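Local coordinates for SxtG (PDB 6U1R), which is an amidinotransferase of the saxitoxin biosynthetic pathway that probably moves an amidino group from donor to acceptor through a covalent enzyme intermediate, at residues V110-F115 against W161-D165; Y81-I86 against Y360-G364; E145-A149 against R164-Y170. All coordinates share one frame; numbering follows the deposited sequence.

Contact 1 of 3, residues V110-F115 against W161-D165; sequences VKPVDF and WAYRD. With FMT (formic acid), chain C.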
loop_
_atom_site.group_PDB
_atom_site.type_symbol
_atom_site.label_atom_id
_atom_site.label_comp_id
_atom_site.label_asym_id
_atom_site.label_seq_id
_atom_site.Cartn_x
_atom_site.Cartn_y
_atom_site.Cartn_z
ATOM N N VAL A 110 12.928 -17.061 -4.015
ATOM C CA VAL A 110 12.503 -15.948 -4.850
ATOM C C VAL A 110 13.422 -15.873 -6.064
ATOM O O VAL A 110 14.642 -16.084 -5.963
ATOM C CB VAL A 110 12.495 -14.625 -4.064
ATOM C CG1 VAL A 110 13.888 -14.129 -3.841
ATOM C CG2 VAL A 110 11.689 -13.580 -4.803
ATOM N N LYS A 111 12.814 -15.617 -7.252
ATOM C CA LYS A 111 13.541 -15.454 -8.508
ATOM C C LYS A 111 13.937 -13.995 -8.701
ATOM O O LYS A 111 13.118 -13.098 -8.472
ATOM C CB LYS A 111 12.687 -15.881 -9.699
ATOM C CG LYS A 111 12.030 -17.245 -9.565
ATOM C CD LYS A 111 10.883 -17.406 -10.577
ATOM C CE LYS A 111 10.575 -18.865 -10.842
ATOM N NZ LYS A 111 10.743 -19.729 -9.624
ATOM N N PRO A 112 15.167 -13.730 -9.148
ATOM C CA PRO A 112 15.568 -12.345 -9.415
ATOM C C PRO A 112 14.705 -11.703 -10.493
ATOM O O PRO A 112 14.060 -12.368 -11.306
ATOM C CB PRO A 112 17.027 -12.476 -9.874
ATOM C CG PRO A 112 17.139 -13.895 -10.377
ATOM C CD PRO A 112 16.248 -14.682 -9.470
ATOM N N VAL A 113 14.677 -10.380 -10.456
ATOM C CA VAL A 113 14.028 -9.556 -11.465
ATOM C C VAL A 113 15.053 -8.504 -11.877
ATOM O O VAL A 113 16.226 -8.602 -11.498
ATOM C CB VAL A 113 12.724 -8.948 -10.915
ATOM C CG1 VAL A 113 11.695 -10.046 -10.646
ATOM C CG2 VAL A 113 12.988 -8.189 -9.615
ATOM N N ASP A 114 14.638 -7.496 -12.650
ATOM C CA ASP A 114 15.567 -6.495 -13.191
ATOM C C ASP A 114 15.860 -5.403 -12.160
ATOM O O ASP A 114 15.395 -4.258 -12.266
ATOM C CB ASP A 114 15.001 -5.846 -14.449
ATOM C CG ASP A 114 14.919 -6.789 -15.631
ATOM O OD1 ASP A 114 15.594 -7.847 -15.626
ATOM O OD2 ASP A 114 14.187 -6.435 -16.584
ATOM N N PHE A 115 16.719 -5.718 -11.194
ATOM C CA PHE A 115 17.119 -4.675 -10.251
ATOM C C PHE A 115 17.980 -3.605 -10.905
ATOM O O PHE A 115 18.073 -2.490 -10.374
ATOM C CB PHE A 115 17.837 -5.296 -9.042
ATOM C CG PHE A 115 16.942 -6.163 -8.224
ATOM C CD1 PHE A 115 15.953 -5.593 -7.425
ATOM C CD2 PHE A 115 17.045 -7.541 -8.284
ATOM C CE1 PHE A 115 15.085 -6.387 -6.696
ATOM C CE2 PHE A 115 16.174 -8.339 -7.545
ATOM C CZ PHE A 115 15.196 -7.757 -6.768
ATOM N N TRP A 161 8.350 -6.552 -5.996
ATOM C CA TRP A 161 7.978 -7.141 -7.282
ATOM C C TRP A 161 8.460 -8.584 -7.421
ATOM O O TRP A 161 7.728 -9.439 -7.943
ATOM C CB TRP A 161 8.521 -6.267 -8.412
ATOM C CG TRP A 161 7.599 -5.114 -8.742
ATOM C CD1 TRP A 161 6.609 -4.573 -7.940
ATOM C CD2 TRP A 161 7.552 -4.389 -9.972
ATOM N NE1 TRP A 161 5.966 -3.559 -8.609
ATOM C CE2 TRP A 161 6.524 -3.426 -9.856
ATOM C CE3 TRP A 161 8.277 -4.467 -11.165
ATOM C CZ2 TRP A 161 6.208 -2.546 -10.889
ATOM C CZ3 TRP A 161 7.965 -3.592 -12.191
ATOM C CH2 TRP A 161 6.938 -2.645 -12.047
ATOM N N ALA A 162 9.667 -8.893 -6.949
ATOM C CA ALA A 162 10.165 -10.263 -7.109
ATOM C C ALA A 162 9.302 -11.284 -6.380
ATOM O O ALA A 162 9.321 -12.473 -6.744
ATOM C CB ALA A 162 11.608 -10.373 -6.616
ATOM N N TYR A 163 8.511 -10.841 -5.403
ATOM C CA TYR A 163 7.692 -11.701 -4.562
ATOM C C TYR A 163 6.236 -11.815 -5.001
ATOM O O TYR A 163 5.474 -12.533 -4.357
ATOM C CB TYR A 163 7.719 -11.184 -3.126
ATOM C CG TYR A 163 9.109 -11.030 -2.560
ATOM C CD1 TYR A 163 9.849 -9.881 -2.783
ATOM C CD2 TYR A 163 9.682 -12.040 -1.792
ATOM C CE1 TYR A 163 11.121 -9.739 -2.277
ATOM C CE2 TYR A 163 10.932 -11.901 -1.274
ATOM C CZ TYR A 163 11.658 -10.752 -1.521
ATOM O OH TYR A 163 12.905 -10.639 -0.997
ATOM N N ARG A 164 5.812 -11.096 -6.039
ATOM C CA ARG A 164 4.381 -11.019 -6.318
ATOM C C ARG A 164 3.804 -12.349 -6.808
ATOM O O ARG A 164 2.623 -12.629 -6.562
ATOM C CB ARG A 164 4.107 -9.900 -7.327
ATOM C CG ARG A 164 4.089 -8.494 -6.693
ATOM C CD ARG A 164 3.041 -8.351 -5.562
ATOM N NE ARG A 164 3.136 -7.067 -4.835
ATOM C CZ ARG A 164 2.728 -5.921 -5.357
ATOM N NH1 ARG A 164 2.242 -5.907 -6.585
ATOM N NH2 ARG A 164 2.805 -4.799 -4.675
ATOM N N ASP A 165 4.587 -13.177 -7.498
ATOM C CA ASP A 165 4.104 -14.518 -7.831
ATOM C C ASP A 165 3.703 -15.280 -6.570
ATOM O O ASP A 165 2.642 -15.915 -6.521
ATOM C CB ASP A 165 5.178 -15.305 -8.585
ATOM C CG ASP A 165 5.339 -14.869 -10.025
ATOM O OD1 ASP A 165 4.375 -14.339 -10.611
ATOM O OD2 ASP A 165 6.438 -15.079 -10.579
HETATM C C FMT C . 10.722 -7.009 -13.530
HETATM O O1 FMT C . 9.996 -7.961 -13.261
HETATM O O2 FMT C . 11.866 -7.227 -13.902
HETATM O O HOH W 1 10.293 -13.677 -9.088
#
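Val110 and Ala162 meet side chain to backbone as well as side chain to side chain, and the valine makes the point that one methyl can serve several partners. Its CB projects toward the facing segment, and from there CG2 does the work. Lying anti to the backbone N, this branch reaches Ala162 O at 3.3 Å and Ala162 CB at 3.7 Å. The same methyl also sits over one face of the Tyr163 ring, 4.1 Å from Val110 CG2 to the ring centroid and only 17° off the ring normal, a CH-pi contact shifted toward the CD2-CE2 side of the ring.

On the facing segment Ala162 CB packs against Lys111 O, with Val113 CG2 4.0 Å from Ala162 CB. That Val113 methyl also covers a face of the Phe115 ring, which approaches the alanine obliquely through CZ. No direct hydrogen bond crosses the contact; a water joins the backbones instead, donating to Lys111 O and, at 2.8 Å, to Ala162 O.

Beyond Val113 the chain makes an inverse gamma turn centred on Asp114. Asp114 N gives a nearly straight bond (163°) to FMT O2, 3.1 Å away; this formic acid molecule, probably from the crystallisation liquor, also lies at the edge of the Trp161 ring. Phe139 meets the Tyr163 ring edge-to-face, while Phe186 of the second subunit does the same to Trp161. The contact joins the loop after strand 106-109 to residues 161-165, the last two of which belong to helix 164-172, through an apolar patch and one bridging water.

Contact 2 of 3, residues Y81-I86 against Y360-G364; sequences YPPEMI and YPFLG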
loop_
_atom_site.group_PDB
_atom_site.type_symbol
_atom_site.label_atom_id
_atom_site.label_comp_id
_atom_site.label_asym_id
_atom_site.label_seq_id
_atom_site.Cartn_x
_atom_site.Cartn_y
_atom_site.Cartn_z
ATOM N N TYR A 81 26.545 -5.236 -7.716
ATOM C CA TYR A 81 27.500 -5.972 -6.901
ATOM C C TYR A 81 28.507 -6.659 -7.818
ATOM O O TYR A 81 28.136 -7.116 -8.910
ATOM C CB TYR A 81 26.807 -7.033 -6.040
ATOM C CG TYR A 81 26.306 -6.540 -4.702
ATOM C CD1 TYR A 81 25.072 -5.928 -4.594
ATOM C CD2 TYR A 81 27.074 -6.695 -3.540
ATOM C CE1 TYR A 81 24.604 -5.470 -3.374
ATOM C CE2 TYR A 81 26.614 -6.246 -2.315
ATOM C CZ TYR A 81 25.367 -5.637 -2.234
ATOM O OH TYR A 81 24.879 -5.177 -1.032
ATOM N N PRO A 82 29.769 -6.774 -7.412
ATOM C CA PRO A 82 30.720 -7.563 -8.199
ATOM C C PRO A 82 30.207 -8.975 -8.417
ATOM O O PRO A 82 29.683 -9.609 -7.485
ATOM C CB PRO A 82 31.986 -7.549 -7.335
ATOM C CG PRO A 82 31.898 -6.273 -6.595
ATOM C CD PRO A 82 30.439 -6.072 -6.299
ATOM N N PRO A 83 30.321 -9.502 -9.636
ATOM C CA PRO A 83 29.777 -10.844 -9.897
ATOM C C PRO A 83 30.357 -11.910 -8.989
ATOM O O PRO A 83 29.648 -12.851 -8.613
ATOM C CB PRO A 83 30.157 -11.095 -11.361
ATOM C CG PRO A 83 30.327 -9.766 -11.947
ATOM C CD PRO A 83 30.817 -8.858 -10.866
ATOM N N GLU A 84 31.631 -11.798 -8.628
ATOM C CA GLU A 84 32.216 -12.834 -7.789
ATOM C C GLU A 84 31.597 -12.830 -6.398
ATOM O O GLU A 84 31.471 -13.890 -5.775
ATOM C CB GLU A 84 33.741 -12.673 -7.730
ATOM C CG GLU A 84 34.253 -11.371 -7.099
ATOM C CD GLU A 84 34.414 -10.195 -8.091
ATOM O OE1 GLU A 84 33.708 -10.116 -9.141
ATOM O OE2 GLU A 84 35.263 -9.329 -7.791
ATOM N N MET A 85 31.198 -11.658 -5.894
ATOM C CA MET A 85 30.522 -11.609 -4.606
ATOM C C MET A 85 29.164 -12.297 -4.668
ATOM O O MET A 85 28.794 -13.036 -3.751
ATOM C CB MET A 85 30.373 -10.159 -4.143
ATOM C CG MET A 85 31.684 -9.505 -3.773
ATOM S SD MET A 85 31.454 -7.844 -3.078
ATOM C CE MET A 85 30.691 -8.229 -1.515
ATOM N N ILE A 86 28.400 -12.058 -5.732
ATOM C CA ILE A 86 27.124 -12.743 -5.892
ATOM C C ILE A 86 27.335 -14.258 -5.947
ATOM O O ILE A 86 26.583 -15.029 -5.330
ATOM C CB ILE A 86 26.408 -12.205 -7.143
ATOM C CG1 ILE A 86 25.977 -10.758 -6.877
ATOM C CG2 ILE A 86 25.217 -13.085 -7.513
ATOM C CD1 ILE A 86 25.447 -10.005 -8.095
ATOM N N TYR A 360 26.774 -11.234 4.211
ATOM C CA TYR A 360 26.753 -9.976 4.953
ATOM C C TYR A 360 26.861 -8.732 4.070
ATOM O O TYR A 360 26.244 -7.711 4.423
ATOM C CB TYR A 360 27.883 -9.961 5.988
ATOM C CG TYR A 360 27.777 -10.963 7.130
ATOM C CD1 TYR A 360 26.682 -11.806 7.282
ATOM C CD2 TYR A 360 28.795 -11.050 8.064
ATOM C CE1 TYR A 360 26.621 -12.711 8.335
ATOM C CE2 TYR A 360 28.740 -11.937 9.107
ATOM C CZ TYR A 360 27.651 -12.760 9.243
ATOM O OH TYR A 360 27.583 -13.649 10.280
ATOM N N PRO A 361 27.634 -8.720 2.975
ATOM C CA PRO A 361 27.688 -7.500 2.141
ATOM C C PRO A 361 26.361 -7.167 1.497
ATOM O O PRO A 361 26.183 -6.038 1.018
ATOM C CB PRO A 361 28.747 -7.826 1.078
ATOM C CG PRO A 361 29.449 -9.043 1.536
ATOM C CD PRO A 361 28.542 -9.766 2.478
ATOM N N PHE A 362 25.428 -8.114 1.453
ATOM C CA PHE A 362 24.074 -7.864 0.976
ATOM C C PHE A 362 23.149 -7.405 2.094
ATOM O O PHE A 362 21.931 -7.356 1.894
ATOM C CB PHE A 362 23.533 -9.119 0.291
ATOM C CG PHE A 362 24.369 -9.551 -0.872
ATOM C CD1 PHE A 362 25.483 -10.352 -0.665
ATOM C CD2 PHE A 362 24.074 -9.117 -2.164
ATOM C CE1 PHE A 362 26.294 -10.737 -1.733
ATOM C CE2 PHE A 362 24.872 -9.498 -3.238
ATOM C CZ PHE A 362 25.987 -10.293 -3.028
ATOM N N LEU A 363 23.719 -7.086 3.263
ATOM C CA LEU A 363 23.079 -6.398 4.377
ATOM C C LEU A 363 22.141 -7.291 5.182
ATOM O O LEU A 363 21.169 -6.800 5.778
ATOM C CB LEU A 363 22.318 -5.164 3.881
ATOM C CG LEU A 363 23.159 -4.179 3.049
ATOM C CD1 LEU A 363 22.398 -2.877 2.822
ATOM C CD2 LEU A 363 24.505 -3.913 3.697
ATOM N N GLY A 364 22.421 -8.587 5.217
ATOM C CA GLY A 364 21.650 -9.477 6.069
ATOM C C GLY A 364 22.389 -10.748 6.435
ATOM O O GLY A 364 23.411 -11.104 5.846
#
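Tyr81 and Phe362 lay their rings face to face, sliding past each other in opposite directions, with planes 20° apart and ring centroids separated by 4.2 Å. The stack is offset: Phe362 CE2 stands 3.5 Å above the Tyr81 plane, over the ring centre, whereas Tyr81 CE2 falls toward the rim of the phenylalanine. Past the stack, the phenol oxygen reaches the backbone, where Tyr81 OH donates to Pro361 O at 2.6 Å. The acceptor lies at the edge of the tyrosine ring, in its plane, and is approached at a C=O...donor angle of 133° from a direction tilted out of the carbonyl plane. One residue therefore stacks and anchors at once.

The segments are the start of helix 83-102, with Pro82 at its N-cap position, and a segment that includes the 3-10 residues Tyr360 and Pro361, in the loop between strands 350-354 and 370-375. That loop also holds Cys368, the predicted amidino-cysteine nucleophile, and Phe362 O, on it, accepts a hydrogen bond from Asn134 ND2.

Around the edge of the Phe362 ring come Ile86 CG1, 3.9 Å from Phe362 CZ and from a side chain crossing at about a right angle, and Met85 O near CE1. Met85 itself bends at its last torsion (chi3 69°), which brings its methyl onto the proline ring: Met85 CE is 3.3 Å from Pro361 CB and 3.4 Å from Pro361 CG, tighter than ordinary van der Waals contact.

Contact 3 of 3, residues E145-A149 against R164-Y170; sequences EIIEA and RDLLKEY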
loop_
_atom_site.group_PDB
_atom_site.type_symbol
_atom_site.label_atom_id
_atom_site.label_comp_id
_atom_site.label_asym_id
_atom_site.label_seq_id
_atom_site.Cartn_x
_atom_site.Cartn_y
_atom_site.Cartn_z
ATOM N N GLU A 145 -1.849 -12.590 7.640
ATOM C CA GLU A 145 -1.748 -11.394 6.808
ATOM C C GLU A 145 -0.298 -11.083 6.462
ATOM O O GLU A 145 0.570 -11.080 7.353
ATOM C CB GLU A 145 -2.363 -10.197 7.532
ATOM C CG GLU A 145 -2.333 -8.895 6.745
ATOM C CD GLU A 145 -2.909 -7.722 7.512
ATOM O OE1 GLU A 145 -3.053 -7.821 8.747
ATOM O OE2 GLU A 145 -3.218 -6.690 6.882
ATOM N N ILE A 146 -0.049 -10.783 5.181
ATOM C CA ILE A 146 1.224 -10.216 4.722
ATOM C C ILE A 146 1.020 -8.716 4.462
ATOM O O ILE A 146 0.101 -8.324 3.733
ATOM C CB ILE A 146 1.742 -10.954 3.476
ATOM C CG1 ILE A 146 1.979 -12.429 3.833
ATOM C CG2 ILE A 146 3.029 -10.313 2.953
ATOM C CD1 ILE A 146 2.490 -13.274 2.748
ATOM N N ILE A 147 1.840 -7.871 5.099
ATOM C CA ILE A 147 1.762 -6.412 4.979
ATOM C C ILE A 147 2.999 -5.908 4.247
ATOM O O ILE A 147 4.135 -6.160 4.680
ATOM C CB ILE A 147 1.657 -5.736 6.362
ATOM C CG1 ILE A 147 0.489 -6.311 7.166
ATOM C CG2 ILE A 147 1.505 -4.214 6.208
ATOM C CD1 ILE A 147 0.475 -5.877 8.622
ATOM N N GLU A 148 2.786 -5.158 3.160
ATOM C CA GLU A 148 3.896 -4.528 2.451
ATOM C C GLU A 148 4.253 -3.212 3.132
ATOM O O GLU A 148 3.407 -2.311 3.262
ATOM C CB GLU A 148 3.560 -4.307 0.974
ATOM C CG GLU A 148 3.078 -5.599 0.276
ATOM C CD GLU A 148 3.154 -5.574 -1.245
ATOM O OE1 GLU A 148 3.547 -4.534 -1.826
ATOM O OE2 GLU A 148 2.809 -6.614 -1.862
ATOM N N ALA A 149 5.508 -3.110 3.549
ATOM C CA ALA A 149 6.001 -1.971 4.304
ATOM C C ALA A 149 6.106 -0.715 3.437
ATOM O O ALA A 149 6.463 -0.785 2.253
ATOM C CB ALA A 149 7.367 -2.288 4.883
ATOM N N ARG A 164 5.812 -11.096 -6.039
ATOM C CA ARG A 164 4.381 -11.019 -6.318
ATOM C C ARG A 164 3.804 -12.349 -6.808
ATOM O O ARG A 164 2.623 -12.629 -6.562
ATOM C CB ARG A 164 4.107 -9.900 -7.327
ATOM C CG ARG A 164 4.089 -8.494 -6.693
ATOM C CD ARG A 164 3.041 -8.351 -5.562
ATOM N NE ARG A 164 3.136 -7.067 -4.835
ATOM C CZ ARG A 164 2.728 -5.921 -5.357
ATOM N NH1 ARG A 164 2.242 -5.907 -6.585
ATOM N NH2 ARG A 164 2.805 -4.799 -4.675
ATOM N N ASP A 165 4.587 -13.177 -7.498
ATOM C CA ASP A 165 4.104 -14.518 -7.831
ATOM C C ASP A 165 3.703 -15.280 -6.570
ATOM O O ASP A 165 2.642 -15.915 -6.521
ATOM C CB ASP A 165 5.178 -15.305 -8.585
ATOM C CG ASP A 165 5.339 -14.869 -10.025
ATOM O OD1 ASP A 165 4.375 -14.339 -10.611
ATOM O OD2 ASP A 165 6.438 -15.079 -10.579
ATOM N N LEU A 166 4.570 -15.258 -5.553
ATOM C CA LEU A 166 4.280 -15.951 -4.306
ATOM C C LEU A 166 3.093 -15.321 -3.582
ATOM O O LEU A 166 2.210 -16.030 -3.083
ATOM C CB LEU A 166 5.531 -15.942 -3.421
ATOM C CG LEU A 166 6.606 -16.956 -3.822
ATOM C CD1 LEU A 166 7.935 -16.591 -3.185
ATOM C CD2 LEU A 166 6.172 -18.388 -3.452
ATOM N N LEU A 167 3.062 -13.989 -3.504
ATOM C CA LEU A 167 1.968 -13.312 -2.813
ATOM C C LEU A 167 0.612 -13.640 -3.438
ATOM O O LEU A 167 -0.359 -13.913 -2.720
ATOM C CB LEU A 167 2.232 -11.799 -2.806
ATOM C CG LEU A 167 3.466 -11.386 -1.966
ATOM C CD1 LEU A 167 4.014 -9.988 -2.326
ATOM C CD2 LEU A 167 3.134 -11.421 -0.503
ATOM N N LYS A 168 0.517 -13.620 -4.772
ATOM C CA LYS A 168 -0.763 -13.933 -5.403
ATOM C C LYS A 168 -1.150 -15.396 -5.163
ATOM O O LYS A 168 -2.325 -15.695 -4.948
ATOM C CB LYS A 168 -0.711 -13.580 -6.902
ATOM C CG LYS A 168 -0.699 -12.065 -7.146
ATOM C CD LYS A 168 -0.822 -11.662 -8.629
ATOM C CE LYS A 168 0.359 -12.153 -9.446
ATOM N NZ LYS A 168 0.545 -11.406 -10.726
ATOM N N GLU A 169 -0.169 -16.311 -5.151
ATOM C CA GLU A 169 -0.438 -17.700 -4.781
ATOM C C GLU A 169 -1.026 -17.790 -3.377
ATOM O O GLU A 169 -2.040 -18.463 -3.156
ATOM C CB GLU A 169 0.846 -18.534 -4.867
ATOM C CG GLU A 169 0.690 -19.962 -4.301
ATOM C CD GLU A 169 1.991 -20.727 -4.189
ATOM O OE1 GLU A 169 2.868 -20.565 -5.067
ATOM O OE2 GLU A 169 2.109 -21.498 -3.202
ATOM N N TYR A 170 -0.387 -17.132 -2.402
ATOM C CA TYR A 170 -0.884 -17.190 -1.031
ATOM C C TYR A 170 -2.261 -16.549 -0.909
ATOM O O TYR A 170 -3.118 -17.028 -0.157
ATOM C CB TYR A 170 0.107 -16.501 -0.089
ATOM C CG TYR A 170 1.439 -17.190 0.063
ATOM C CD1 TYR A 170 1.544 -18.576 0.126
ATOM C CD2 TYR A 170 2.604 -16.443 0.189
ATOM C CE1 TYR A 170 2.792 -19.191 0.277
ATOM C CE2 TYR A 170 3.830 -17.043 0.346
ATOM C CZ TYR A 170 3.923 -18.410 0.397
ATOM O OH TYR A 170 5.172 -18.970 0.547
#
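A beta-alpha-beta unit, strand 145-148, helix 164-172 and strand 176-179, contains this contact, and its two halves illustrate how a helix can be fastened to a strand by both apolar packing and charge. At the apolar end, Ile146 CG2 meets Leu167 CD2 at 3.6 Å, and Ile146 CD1 reaches the same leucine methyl at 3.8 Å. The isoleucine and leucine side chains cross at a slant. Ile146 CD1 also touches Tyr170 CD2, coming obliquely to the ring, 4.1 Å away; the hydroxyl of this tyrosine is bonded to Glu39. Phe139, from the neighbouring strand 139-142, packs on Ile146, Glu148 and Leu167 alike.

Two residues along the strand, Glu148 runs out extended and meets Arg164, whose chain is bent at its second torsion (chi2 -58°) so that the guanidinium turns back to the strand. The grip is side-on and bidentate. Arg164 NH2 binds Glu148 OE1 at 3.0 Å, nearly straight (166°) and in the guanidinium plane; Arg164 NE binds Glu148 OE2, also at 3.0 Å, but more bent and with that oxygen tilted from the plane. Each oxygen uses its syn lone pair, although the two planar groups are turned 37° apart. Leu167 CD1 lies 3.6 Å from Glu148 OE2, setting a methyl beside the charged pair.

Further bonds complete the buried pair: Trp177 NE1 bonds to Glu148 OE2, and Arg164 NH1 bonds to Lys182 O of the second subunit. With three N-H groups directed at its carboxylate, Glu148 is probably held ionised, and Arg164 probably keeps its charge while linking the strand to the dimer interface.

How the contacts relate
Contacts 1 and 3 share Arg164 and Asp165: contact 1 packs on the residues just ahead of segment 164-170, contact 3 on the helix, with centres 12 Å apart, and both touch the second subunit. Contact 2 stands apart, its centre 17 Å from that of contact 1 and 26 Å from that of contact 3, yet along the chain the other two fall between its segments. None of the three supplies a predicted catalytic residue. The side chain of Phe362 in contact 2 is about 8 Å from that of Cys368, that of Tyr163 in contact 1 about 10 Å from the same cysteine side chain, and that of Glu148 in contact 3 about 11 Å from the side chain of Asp215.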